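Local coordinates for protein BauA (Acinetobacter baumannii, PDB 6HCP) that takes up ferric preacinetobactin, probably carrying it across the outer membrane as a TonB-dependent siderophore transporter, at residues T81-A86 with G136-L141; M116-N119 with G123-P126; Y128-E133 with V161-K166. All blocks are in the same frame, centred on the assembly; numbering follows the deposited sequence.

Interaction 1 of 3, residues T81-A86 with G136-L141; sequences TEVIAA and GRVEVL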
loop_
_atom_site.group_PDB
_atom_site.type_symbol
_atom_site.label_atom_id
_atom_site.label_comp_id
_atom_site.label_asym_id
_atom_site.label_seq_id
_atom_site.Cartn_x
_atom_site.Cartn_y
_atom_site.Cartn_z
ATOM N N THR A 81 -21.290 -10.055 -10.899
ATOM C CA THR A 81 -21.305 -9.452 -9.548
ATOM C C THR A 81 -20.576 -8.101 -9.562
ATOM O O THR A 81 -21.022 -7.132 -8.958
ATOM C CB THR A 81 -20.654 -10.384 -8.517
ATOM O OG1 THR A 81 -21.382 -11.614 -8.502
ATOM C CG2 THR A 81 -20.646 -9.781 -7.129
ATOM N N GLU A 82 -19.427 -8.068 -10.242
ATOM C CA GLU A 82 -18.560 -6.878 -10.297
ATOM C C GLU A 82 -19.221 -5.763 -11.107
ATOM O O GLU A 82 -18.796 -4.617 -11.010
ATOM C CB GLU A 82 -17.199 -7.242 -10.892
ATOM C CG GLU A 82 -16.365 -8.056 -9.928
ATOM C CD GLU A 82 -14.969 -8.431 -10.395
ATOM O OE1 GLU A 82 -14.500 -7.883 -11.412
ATOM O OE2 GLU A 82 -14.343 -9.238 -9.701
ATOM N N VAL A 83 -20.273 -6.088 -11.873
ATOM C CA VAL A 83 -21.078 -5.077 -12.508
ATOM C C VAL A 83 -22.193 -4.608 -11.570
ATOM O O VAL A 83 -22.433 -3.411 -11.436
ATOM C CB VAL A 83 -21.667 -5.574 -13.844
ATOM C CG1 VAL A 83 -22.466 -4.480 -14.514
ATOM C CG2 VAL A 83 -20.595 -6.103 -14.786
ATOM N N ILE A 84 -23.000 -5.548 -11.061
ATOM C CA ILE A 84 -24.306 -5.165 -10.492
ATOM C C ILE A 84 -24.214 -4.814 -9.000
ATOM O O ILE A 84 -25.119 -4.149 -8.483
ATOM C CB ILE A 84 -25.372 -6.248 -10.743
ATOM C CG1 ILE A 84 -25.068 -7.540 -9.979
ATOM C CG2 ILE A 84 -25.521 -6.463 -12.241
ATOM C CD1 ILE A 84 -26.182 -8.580 -10.060
ATOM N N ALA A 85 -23.187 -5.285 -8.293
ATOM C CA ALA A 85 -23.125 -5.106 -6.843
ATOM C C ALA A 85 -22.333 -3.849 -6.460
ATOM O O ALA A 85 -22.379 -3.427 -5.321
ATOM C CB ALA A 85 -22.529 -6.324 -6.174
ATOM N N ALA A 86 -21.542 -3.303 -7.378
ATOM C CA ALA A 86 -20.539 -2.295 -6.972
ATOM C C ALA A 86 -21.230 -1.068 -6.351
ATOM O O ALA A 86 -20.801 -0.571 -5.329
ATOM C CB ALA A 86 -19.670 -1.927 -8.149
ATOM N N GLY A 136 -23.895 -5.995 -24.233
ATOM C CA GLY A 136 -24.089 -4.565 -24.405
ATOM C C GLY A 136 -24.721 -3.915 -23.185
ATOM O O GLY A 136 -24.520 -2.726 -22.926
ATOM N N ARG A 137 -25.568 -4.676 -22.475
ATOM C CA ARG A 137 -26.252 -4.173 -21.292
ATOM C C ARG A 137 -26.333 -5.302 -20.262
ATOM O O ARG A 137 -26.437 -6.467 -20.600
ATOM C CB ARG A 137 -27.674 -3.684 -21.574
ATOM C CG ARG A 137 -27.790 -2.642 -22.676
ATOM C CD ARG A 137 -27.363 -1.263 -22.196
ATOM N NE ARG A 137 -27.562 -0.270 -23.237
ATOM C CZ ARG A 137 -26.621 0.199 -24.061
ATOM N NH1 ARG A 137 -25.383 -0.281 -24.058
ATOM N NH2 ARG A 137 -26.953 1.164 -24.899
ATOM N N VAL A 138 -26.274 -4.912 -18.992
ATOM C CA VAL A 138 -26.573 -5.801 -17.884
ATOM C C VAL A 138 -27.674 -5.145 -17.064
ATOM O O VAL A 138 -27.453 -4.074 -16.502
ATOM C CB VAL A 138 -25.330 -6.063 -17.018
ATOM C CG1 VAL A 138 -25.710 -6.812 -15.742
ATOM C CG2 VAL A 138 -24.265 -6.815 -17.784
ATOM N N GLU A 139 -28.882 -5.728 -17.114
ATOM C CA GLU A 139 -30.062 -5.145 -16.572
ATOM C C GLU A 139 -30.475 -5.888 -15.293
ATOM O O GLU A 139 -30.358 -7.112 -15.192
ATOM C CB GLU A 139 -31.226 -5.228 -17.573
ATOM C CG GLU A 139 -30.918 -4.687 -18.951
ATOM C CD GLU A 139 -32.083 -4.787 -19.919
ATOM O OE1 GLU A 139 -33.053 -5.564 -19.629
ATOM O OE2 GLU A 139 -32.055 -4.047 -20.929
ATOM N N VAL A 140 -30.981 -5.133 -14.325
ATOM C CA VAL A 140 -31.475 -5.683 -13.074
ATOM C C VAL A 140 -32.892 -5.165 -12.858
ATOM O O VAL A 140 -33.155 -3.953 -12.927
ATOM C CB VAL A 140 -30.591 -5.324 -11.864
ATOM C CG1 VAL A 140 -31.114 -5.978 -10.585
ATOM C CG2 VAL A 140 -29.143 -5.698 -12.083
ATOM N N LEU A 141 -33.791 -6.093 -12.518
ATOM C CA LEU A 141 -35.124 -5.756 -12.032
ATOM C C LEU A 141 -35.241 -6.326 -10.620
ATOM O O LEU A 141 -35.024 -7.516 -10.426
ATOM C CB LEU A 141 -36.187 -6.354 -12.954
ATOM C CG LEU A 141 -37.626 -5.972 -12.575
ATOM C CD1 LEU A 141 -38.509 -5.901 -13.803
ATOM C CD2 LEU A 141 -38.202 -6.930 -11.553
#

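Interaction 2 of 3, residues M116-N119 with G123-P126; sequences MSMN and GITP. With EDO (1,2-ethanediol), chain P.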
loop_
_atom_site.group_PDB
_atom_site.type_symbol
_atom_site.label_atom_id
_atom_site.label_comp_id
_atom_site.label_asym_id
_atom_site.label_seq_id
_atom_site.Cartn_x
_atom_site.Cartn_y
_atom_site.Cartn_z
ATOM N N MET A 116 -30.426 -16.188 -14.476
ATOM C CA MET A 116 -30.258 -15.015 -15.338
ATOM C C MET A 116 -30.903 -15.292 -16.699
ATOM O O MET A 116 -30.885 -16.430 -17.165
ATOM C CB MET A 116 -28.775 -14.698 -15.558
ATOM C CG MET A 116 -28.034 -14.452 -14.261
ATOM S SD MET A 116 -26.369 -13.822 -14.673
ATOM C CE MET A 116 -25.650 -15.236 -15.487
ATOM N N SER A 117 -31.383 -14.233 -17.347
ATOM C CA SER A 117 -31.873 -14.344 -18.695
ATOM C C SER A 117 -30.877 -13.726 -19.680
ATOM O O SER A 117 -30.049 -12.888 -19.300
ATOM C CB SER A 117 -33.245 -13.753 -18.825
ATOM O OG SER A 117 -33.302 -12.406 -18.382
ATOM N N MET A 118 -30.930 -14.213 -20.930
ATOM C CA MET A 118 -30.170 -13.656 -22.041
ATOM C C MET A 118 -31.147 -13.171 -23.114
ATOM O O MET A 118 -31.956 -13.954 -23.580
ATOM C CB MET A 118 -29.205 -14.666 -22.654
ATOM C CG MET A 118 -28.348 -14.040 -23.774
ATOM S SD MET A 118 -27.230 -15.225 -24.547
ATOM C CE MET A 118 -26.163 -15.641 -23.180
ATOM N N ASN A 119 -31.198 -11.851 -23.327
ATOM C CA ASN A 119 -32.168 -11.245 -24.224
ATOM C C ASN A 119 -33.578 -11.735 -23.859
ATOM O O ASN A 119 -34.407 -12.021 -24.745
ATOM C CB ASN A 119 -31.829 -11.580 -25.678
ATOM C CG ASN A 119 -30.460 -11.074 -26.092
ATOM O OD1 ASN A 119 -30.095 -9.944 -25.767
ATOM N ND2 ASN A 119 -29.720 -11.882 -26.828
ATOM N N GLY A 123 -32.299 -20.056 -19.121
ATOM C CA GLY A 123 -31.685 -21.346 -19.395
ATOM C C GLY A 123 -30.571 -21.324 -20.441
ATOM O O GLY A 123 -30.184 -22.409 -20.941
ATOM N N ILE A 124 -30.034 -20.137 -20.772
ATOM C CA ILE A 124 -29.012 -19.994 -21.833
ATOM C C ILE A 124 -27.631 -19.624 -21.254
ATOM O O ILE A 124 -26.582 -20.007 -21.808
ATOM C CB ILE A 124 -29.449 -18.944 -22.869
ATOM C CG1 ILE A 124 -30.883 -19.178 -23.347
ATOM C CG2 ILE A 124 -28.463 -18.883 -24.020
ATOM C CD1 ILE A 124 -31.086 -20.565 -23.917
ATOM N N THR A 125 -27.640 -18.756 -20.245
ATOM C CA THR A 125 -26.431 -18.152 -19.657
ATOM C C THR A 125 -25.578 -19.191 -18.943
ATOM O O THR A 125 -26.049 -20.253 -18.527
ATOM C CB THR A 125 -26.823 -17.014 -18.700
ATOM O OG1 THR A 125 -27.872 -17.477 -17.851
ATOM C CG2 THR A 125 -27.273 -15.764 -19.418
ATOM N N PRO A 126 -24.281 -18.895 -18.704
ATOM C CA PRO A 126 -23.429 -19.801 -17.938
ATOM C C PRO A 126 -24.013 -20.108 -16.554
ATOM O O PRO A 126 -24.649 -19.255 -15.957
ATOM C CB PRO A 126 -22.100 -19.035 -17.866
ATOM C CG PRO A 126 -22.107 -18.213 -19.126
ATOM C CD PRO A 126 -23.541 -17.751 -19.261
HETATM C C1 EDO P . -38.113 -12.896 -24.535
HETATM O O1 EDO P . -39.222 -12.585 -25.384
HETATM C C2 EDO P . -37.395 -14.129 -25.049
HETATM O O2 EDO P . -36.287 -13.714 -25.851
HETATM O O HOH W 1 -30.422 -17.462 -19.757
HETATM O O HOH W 2 -31.870 -18.830 -16.531
#

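Interaction 3 of 3, residues Y128-E133 with V161-K166; sequences YRTSPE and VNLVTK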
loop_
_atom_site.group_PDB
_atom_site.type_symbol
_atom_site.label_atom_id
_atom_site.label_comp_id
_atom_site.label_asym_id
_atom_site.label_seq_id
_atom_site.Cartn_x
_atom_site.Cartn_y
_atom_site.Cartn_z
ATOM N N TYR A 128 -22.855 -20.845 -13.418
ATOM C CA TYR A 128 -22.378 -20.405 -12.098
ATOM C C TYR A 128 -21.585 -19.089 -12.157
ATOM O O TYR A 128 -21.476 -18.406 -11.137
ATOM C CB TYR A 128 -21.503 -21.479 -11.459
ATOM C CG TYR A 128 -22.218 -22.590 -10.747
ATOM C CD1 TYR A 128 -23.448 -22.405 -10.131
ATOM C CD2 TYR A 128 -21.677 -23.863 -10.740
ATOM C CE1 TYR A 128 -24.059 -23.427 -9.421
ATOM C CE2 TYR A 128 -22.242 -24.882 -9.993
ATOM C CZ TYR A 128 -23.466 -24.680 -9.384
ATOM O OH TYR A 128 -24.028 -25.712 -8.709
ATOM N N ARG A 129 -20.897 -18.803 -13.268
ATOM C CA ARG A 129 -20.183 -17.519 -13.384
ATOM C C ARG A 129 -20.134 -17.099 -14.847
ATOM O O ARG A 129 -19.863 -17.913 -15.706
ATOM C CB ARG A 129 -18.766 -17.620 -12.800
ATOM C CG ARG A 129 -17.923 -16.353 -12.953
ATOM C CD ARG A 129 -16.997 -16.147 -11.759
ATOM N NE ARG A 129 -16.129 -17.283 -11.557
ATOM C CZ ARG A 129 -16.019 -17.977 -10.438
ATOM N NH1 ARG A 129 -16.416 -17.464 -9.273
ATOM N NH2 ARG A 129 -15.377 -19.130 -10.489
ATOM N N THR A 130 -20.413 -15.816 -15.087
ATOM C CA THR A 130 -20.484 -15.252 -16.399
ATOM C C THR A 130 -19.495 -14.088 -16.506
ATOM O O THR A 130 -19.701 -13.051 -15.887
ATOM C CB THR A 130 -21.918 -14.811 -16.742
ATOM O OG1 THR A 130 -22.749 -15.973 -16.709
ATOM C CG2 THR A 130 -22.006 -14.164 -18.107
ATOM N N SER A 131 -18.532 -14.213 -17.433
ATOM C CA SER A 131 -17.659 -13.077 -17.791
ATOM C C SER A 131 -18.392 -12.188 -18.789
ATOM O O SER A 131 -19.102 -12.668 -19.671
ATOM C CB SER A 131 -16.305 -13.549 -18.312
ATOM O OG SER A 131 -15.357 -12.480 -18.272
ATOM N N PRO A 132 -18.415 -10.862 -18.581
ATOM C CA PRO A 132 -19.384 -10.029 -19.291
ATOM C C PRO A 132 -18.999 -9.419 -20.653
ATOM O O PRO A 132 -19.728 -8.532 -21.140
ATOM C CB PRO A 132 -19.617 -8.879 -18.306
ATOM C CG PRO A 132 -18.310 -8.754 -17.559
ATOM C CD PRO A 132 -17.782 -10.164 -17.446
ATOM N N GLU A 133 -17.990 -9.981 -21.324
ATOM C CA GLU A 133 -17.451 -9.357 -22.558
ATOM C C GLU A 133 -18.471 -9.376 -23.704
ATOM O O GLU A 133 -18.354 -8.594 -24.631
ATOM C CB GLU A 133 -16.174 -10.059 -23.010
ATOM C CG GLU A 133 -14.963 -9.653 -22.190
ATOM C CD GLU A 133 -14.804 -10.425 -20.895
ATOM O OE1 GLU A 133 -15.653 -11.325 -20.612
ATOM O OE2 GLU A 133 -13.783 -10.205 -20.209
ATOM N N VAL A 161 -31.759 -10.631 -13.389
ATOM C CA VAL A 161 -30.642 -10.089 -14.113
ATOM C C VAL A 161 -30.788 -10.527 -15.569
ATOM O O VAL A 161 -30.823 -11.730 -15.845
ATOM C CB VAL A 161 -29.316 -10.594 -13.527
ATOM C CG1 VAL A 161 -28.127 -10.053 -14.307
ATOM C CG2 VAL A 161 -29.209 -10.260 -12.047
ATOM N N ASN A 162 -30.878 -9.542 -16.468
ATOM C CA ASN A 162 -31.071 -9.793 -17.890
ATOM C C ASN A 162 -29.842 -9.276 -18.648
ATOM O O ASN A 162 -29.486 -8.094 -18.523
ATOM C CB ASN A 162 -32.355 -9.134 -18.402
ATOM C CG ASN A 162 -32.621 -9.417 -19.868
ATOM O OD1 ASN A 162 -32.512 -10.567 -20.306
ATOM N ND2 ASN A 162 -32.853 -8.364 -20.654
ATOM N N LEU A 163 -29.188 -10.179 -19.380
ATOM C CA LEU A 163 -27.974 -9.857 -20.103
ATOM C C LEU A 163 -28.319 -9.687 -21.583
ATOM O O LEU A 163 -28.920 -10.592 -22.205
ATOM C CB LEU A 163 -26.948 -10.975 -19.915
ATOM C CG LEU A 163 -26.688 -11.388 -18.463
ATOM C CD1 LEU A 163 -25.621 -12.462 -18.394
ATOM C CD2 LEU A 163 -26.282 -10.198 -17.611
ATOM N N VAL A 164 -28.056 -8.483 -22.090
ATOM C CA VAL A 164 -28.388 -8.108 -23.459
ATOM C C VAL A 164 -27.111 -8.226 -24.291
ATOM O O VAL A 164 -26.092 -7.610 -23.963
ATOM C CB VAL A 164 -28.962 -6.683 -23.506
ATOM C CG1 VAL A 164 -29.239 -6.223 -24.934
ATOM C CG2 VAL A 164 -30.197 -6.544 -22.638
ATOM N N THR A 165 -27.142 -9.063 -25.325
ATOM C CA THR A 165 -25.943 -9.365 -26.098
ATOM C C THR A 165 -25.619 -8.205 -27.052
ATOM O O THR A 165 -26.451 -7.316 -27.295
ATOM C CB THR A 165 -26.085 -10.678 -26.873
ATOM O OG1 THR A 165 -27.232 -10.562 -27.717
ATOM C CG2 THR A 165 -26.206 -11.868 -25.948
ATOM N N LYS A 166 -24.389 -8.230 -27.563
ATOM C CA LYS A 166 -23.887 -7.211 -28.507
ATOM C C LYS A 166 -24.241 -7.612 -29.951
ATOM O O LYS A 166 -23.987 -8.750 -30.363
ATOM C CB LYS A 166 -22.362 -7.120 -28.420
ATOM C CG LYS A 166 -21.793 -6.500 -27.155
ATOM C CD LYS A 166 -20.286 -6.749 -27.035
ATOM C CE LYS A 166 -19.620 -5.893 -25.977
ATOM N NZ LYS A 166 -18.165 -6.169 -25.892
#

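Interaction 1 of 3, residues T81-A86 with G136-L141
Glu139 OE1 is gripped from the far side of strand 137-141 by Asn162 ND2 and the backbone N of Asn48, while the near side of the same strand presents Val138 and Val140 to Val83 and Ile84 of the short helix 81-84. No hydrogen bond joins helix to strand; the junction is a small, wholly apolar one. Its centre is the CG2 methyl of Ile84, which rests 3.5 Å from Val138 CG1 and 3.7 Å from Val140 CG2, the isoleucine crossing both valines at about a right angle. Ile84 places CG1 between its backbone N and carbonyl carbon (chi1 67°), and this leaves CG2 as the branch that meets the strand. One residue earlier, Val83 CG1 comes up against Val138 CB at 4.1 Å. The strand enters through a classic beta bulge, in which Gly136 and Arg137 both face Val164. There Arg137 NH1 bonds to Gly136 O at 2.8 Å from above the carbonyl plane, and its NH2 forms a salt bridge with Asp36. Ile72 of helix 69-75 extends the apolar layer by touching Val83 and Val138. Helices laid on one face of a small mixed sheet are characteristic of the plug domain of TonB-dependent receptors.

Interaction 2 of 3, residues M116-N119 with G123-P126
Met116 and Met118 reach from strand 117-118 and its leading residue to Thr125 and Ile124, closing the base of a tight beta hairpin (strands 117-118 and 121-122) at the edge of the plug-domain sheet. Thr125 divides its two branches between unlike neighbours. Its CG2 slots against Met118, lying 3.9 Å from Met118 CE, and the two side chains lie alongside, pointing opposite ways. Its OG1 sits between the backbone N and the carbonyl carbon (chi1 47°), a setting that turns the hydroxyl toward the backbone of Met116 and toward water. Met118 also meets Ile124: the methionine runs straight to its sulfur, bends only at the terminal methyl, and lays SD 3.9 Å from Ile124 CG2, crossing it at about a right angle. From the other side of Thr125, the methyl CE of Met116 approaches CB.

Around this apolar contact, two waters fasten the backbones together. Both donate to Met116 O, one at 2.8 Å and the other at 2.7 Å, so that this buried carbonyl is well satisfied. The first water accepts from Ile124 N at 2.9 Å and, more distantly, from Thr125 OG1; the second accepts from Gly123 N, also at 2.9 Å. Gly123, at phi 85°, swings the chain out of the hairpin and presents its N-H to that second water.

Further out, the barrel wall holds the loop, with Tyr245 OH bonded to Ile124 O and Ser311 OG to Gly123 O. On its other flank, strand 117-118 is paired with strand 159-165, where Ser117 OG bonds to Asn162 OD1. At the hairpin turn, a 1,2-ethanediol, probably picked up from the crystallisation medium, donates from its O2 to Asn119 O at 2.8 Å.

Interaction 3 of 3, residues Y128-E133 with V161-K166
The backbone from Thr130 to Glu133 follows that from Leu163 to Lys166 at an angle of 25°, and even at the nearest pair, Glu133 and Lys166, the CA atoms stay 9.0 Å apart, so side chains must span the gap. This is a loop of the plug domain laid over strand 159-165 of its mixed sheet, joined to it at two separated points.

At the Lys166 end the link is polar. The lysine chain, extended beyond CG, delivers NZ to Glu133 O at 2.7 Å, with a C=O...N angle of 158° and the donor tilted somewhat from the carbonyl plane. The same NZ forms a salt bridge with Asp191 of barrel strand 184-196. One ammonium group thus ties sheet, loop and barrel together, and the aspartate probably helps to keep it charged in buried surroundings.

At the other end the link is apolar: Thr130 and Leu163 meet tip to tip, CG2 of the threonine lying 4.0 Å from CD1 of the leucine. With chi1 at -61°, Thr130 swings OG1 beside its backbone N and leaves CG2 as the branch that points at the leucine. Glu102 fixes the backbone here, its OE2 accepting from Thr130 N, and Phe135 touches both partners of the methyl contact.

Between the two points the loop turns its polar groups to the barrel. Glu133 CB points away from the strand; its carboxylate pairs through OE2 with Arg211 of barrel strand 202-212, while its carbonyl takes the lysine. Arg211 also bonds to Ser131 OG. Three side chains, Ser131, Glu133 and Arg211, are thereby linked at the plug-barrel boundary, where Ser131 OG donates to the syn lone pair of Glu133 OE1 at 2.6 Å.

How the interactions relate
All three contacts are buried and each involves a strand of one plug-domain sheet, in which strand 159-165 lies between strands 135-142 and 117-118. Interaction 3 therefore neighbours both others: it shares backbone hydrogen bonds with interaction 1 (Glu139 O to Asn162 N, 2.8 Å) and with interaction 2 (Asn119 N to Leu163 O, 2.8 Å), whereas interactions 1 and 2 do not touch, their centres about 14 Å apart. Chemistry follows position. Interaction 1, between helix and sheet, is purely apolar. Interaction 2, at the sheet edge, mixes methionine packing with water bridges. Interaction 3 combines one methyl contact with a lysine bond beside charged residues of the barrel wall.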